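Local coordinates for RNA-dependent RNA polymerase (Toscana virus, PDB 6QW0), which probably cleaves capped host RNAs through its manganese-binding cap-snatching endonuclease domain, supplying primers for viral transcription, at residues A[151-154]-A[155-159]. Numbering follows the deposited sequence. Where two conformers were deposited one is given.
Unlike the reference sequence in segment 155-159: Asp156 (reference Asn).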
ATOM      1  N   GLU A 151       8.372  11.102   6.679  1.00 27.11           N
ATOM      2  CA  GLU A 151       8.655  11.122   8.114  1.00 25.48           C
ATOM      3  C   GLU A 151       8.515  12.521   8.704  1.00 26.64           C
ATOM      4  O   GLU A 151       8.045  12.665   9.836  1.00 26.77           O
ATOM      5  CB  GLU A 151      10.053  10.559   8.395  1.00 27.49           C
ATOM      6  CG  GLU A 151      11.159  11.281   7.661  1.00 32.50           C
ATOM      7  CD  GLU A 151      12.463  11.311   8.424  1.00 53.72           C
ATOM      8  OE1 GLU A 151      12.426  11.324   9.674  1.00 58.86           O
ATOM      9  OE2 GLU A 151      13.531  11.323   7.772  1.00 55.79           O
ATOM     10  N   ILE A 152       8.900  13.561   7.957  1.00 26.99           N
ATOM     11  CA  ILE A 152       8.797  14.925   8.479  1.00 27.09           C
ATOM     12  C   ILE A 152       7.334  15.304   8.684  1.00 25.68           C
ATOM     13  O   ILE A 152       6.942  15.805   9.748  1.00 23.15           O
ATOM     14  CB  ILE A 152       9.506  15.922   7.541  1.00 33.70           C
ATOM     15  CG1 ILE A 152      11.027  15.799   7.675  1.00 31.82           C
ATOM     16  CG2 ILE A 152       9.063  17.360   7.837  1.00 30.59           C
ATOM     17  CD1 ILE A 152      11.799  16.812   6.839  1.00 32.14           C
ATOM     18  N   ALA A 153       6.498  15.074   7.670  1.00 23.73           N
ATOM     19  CA  ALA A 153       5.092  15.431   7.812  1.00 23.51           C
ATOM     20  C   ALA A 153       4.431  14.630   8.929  1.00 23.34           C
ATOM     21  O   ALA A 153       3.597  15.163   9.667  1.00 23.18           O
ATOM     22  CB  ALA A 153       4.344  15.223   6.490  1.00 28.37           C
ATOM     23  N   CYS A 154       4.798  13.352   9.077  1.00 20.16           N
ATOM     24  CA  CYS A 154       4.195  12.536  10.131  1.00 21.30           C
ATOM     25  C   CYS A 154       4.669  12.971  11.515  1.00 20.14           C
ATOM     26  O   CYS A 154       3.864  13.031  12.460  1.00 20.14           O
ATOM     27  CB  CYS A 154       4.520  11.053   9.918  1.00 21.91           C
ATOM     28  SG  CYS A 154       3.703  10.303   8.500  1.00 23.34           S
ATOM     29  N   LEU A 155       5.969  13.248  11.669  1.00 21.27           N
ATOM     30  CA  LEU A 155       6.465  13.715  12.964  1.00 16.17           C
ATOM     31  C   LEU A 155       5.757  15.000  13.387  1.00 18.21           C
ATOM     32  O   LEU A 155       5.244  15.107  14.509  1.00 20.70           O
ATOM     33  CB  LEU A 155       7.980  13.941  12.914  1.00 19.63           C
ATOM     34  CG  LEU A 155       8.602  14.379  14.247  1.00 19.53           C
ATOM     35  CD1 LEU A 155       8.360  13.311  15.310  1.00 21.98           C
ATOM     36  CD2 LEU A 155      10.091  14.625  14.078  1.00 23.01           C
ATOM     37  N   ASP A 156       5.713  15.990  12.496  1.00 20.35           N
ATOM     38  CA  ASP A 156       5.095  17.262  12.859  1.00 21.63           C
ATOM     39  C   ASP A 156       3.628  17.092  13.239  1.00 20.13           C
ATOM     40  O   ASP A 156       3.152  17.705  14.207  1.00 21.76           O
ATOM     41  CB  ASP A 156       5.223  18.249  11.700  1.00 20.53           C
ATOM     42  CG  ASP A 156       6.645  18.713  11.475  1.00 26.96           C
ATOM     43  OD1 ASP A 156       7.537  18.392  12.294  1.00 25.58           O
ATOM     44  OD2 ASP A 156       6.883  19.410  10.464  1.00 28.08           O
ATOM     45  N   ARG A 157       2.892  16.267  12.489  1.00 18.99           N
ATOM     46  CA  ARG A 157       1.473  16.086  12.758  1.00 19.77           C
ATOM     47  C   ARG A 157       1.219  15.166  13.947  1.00 21.00           C
ATOM     48  O   ARG A 157       0.114  15.169  14.492  1.00 20.04           O
ATOM     49  CB  ARG A 157       0.774  15.590  11.485  1.00 20.81           C
ATOM     50  CG  ARG A 157       0.551  16.781  10.521  1.00 23.43           C
ATOM     51  CD  ARG A 157       0.515  16.435   9.029  1.00 23.91           C
ATOM     52  NE  ARG A 157       0.537  17.694   8.268  1.00 24.56           N
ATOM     53  CZ  ARG A 157       1.650  18.372   8.002  1.00 29.23           C
ATOM     54  NH1 ARG A 157       2.834  17.908   8.415  1.00 28.64           N
ATOM     55  NH2 ARG A 157       1.586  19.522   7.338  1.00 26.66           N
ATOM     56  N   SER A 158       2.217  14.398  14.384  1.00 21.16           N
ATOM     57  CA  SER A 158       2.031  13.580  15.576  0.74 19.62           C
ATOM     58  C   SER A 158       1.825  14.426  16.823  1.00 20.61           C
ATOM     59  O   SER A 158       1.383  13.891  17.845  1.00 21.75           O
ATOM     60  CB  SER A 158       3.226  12.619  15.756  0.74 18.27           C
ATOM     61  OG  SER A 158       4.396  13.250  16.264  0.74 18.51           O
ATOM     62  N   ALA A 159       2.109  15.727  16.750  1.00 20.28           N
ATOM     63  CA  ALA A 159       1.820  16.615  17.864  1.00 21.09           C
ATOM     64  C   ALA A 159       0.328  16.833  18.042  1.00 24.67           C
ATOM     65  O   ALA A 159      -0.102  17.271  19.117  1.00 24.28           O
ATOM     66  CB  ALA A 159       2.500  17.958  17.641  1.00 22.53           C
TER
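Glu151 O accepts Leu155 N at 2.8 Å, an i-to-i+4 bond that carries the alpha-helical pattern toward the C-terminal part of helix 136-157. Ile152 O repeats it with Asp156 N at 3.0 Å, nearly straight at 174°; beside that bond, Ile152 CG2 runs alongside the Asp156 carboxylate, 4.0 Å from OD2. Ala153 O is gripped twice by one residue. Arg157 N reaches it at 3.1 Å, tilted from the carbonyl plane, whereas Arg157 NH1, also 3.1 Å away, lies in that plane on a lone pair. The oxygen sits at the guanidinium edge, in its plane, and NH1 passes 3.6 Å from Ala153 CB. Arg157 gets there because CG stands anti to its own carbonyl carbon (chi1 -78°), the chain stays extended from CG to NE, and the guanidinium turns back at NE; a salt bridge from NH2 to Asp109 and a bond to Ser108 OG fix the other side of the group. Cys154 O takes Ser158 N at 2.9 Å, but bent to 131°. In this PD-(D/E)XK-type nuclease, helix 136-157 connects parallel strands 124-131 and 163-171; outside that unit, Ala153, Cys154 and Arg157 pack on Phe94 of helix 94-98, and Cys154, Leu155 and Ser158 meet Leu16 of strand 16-17.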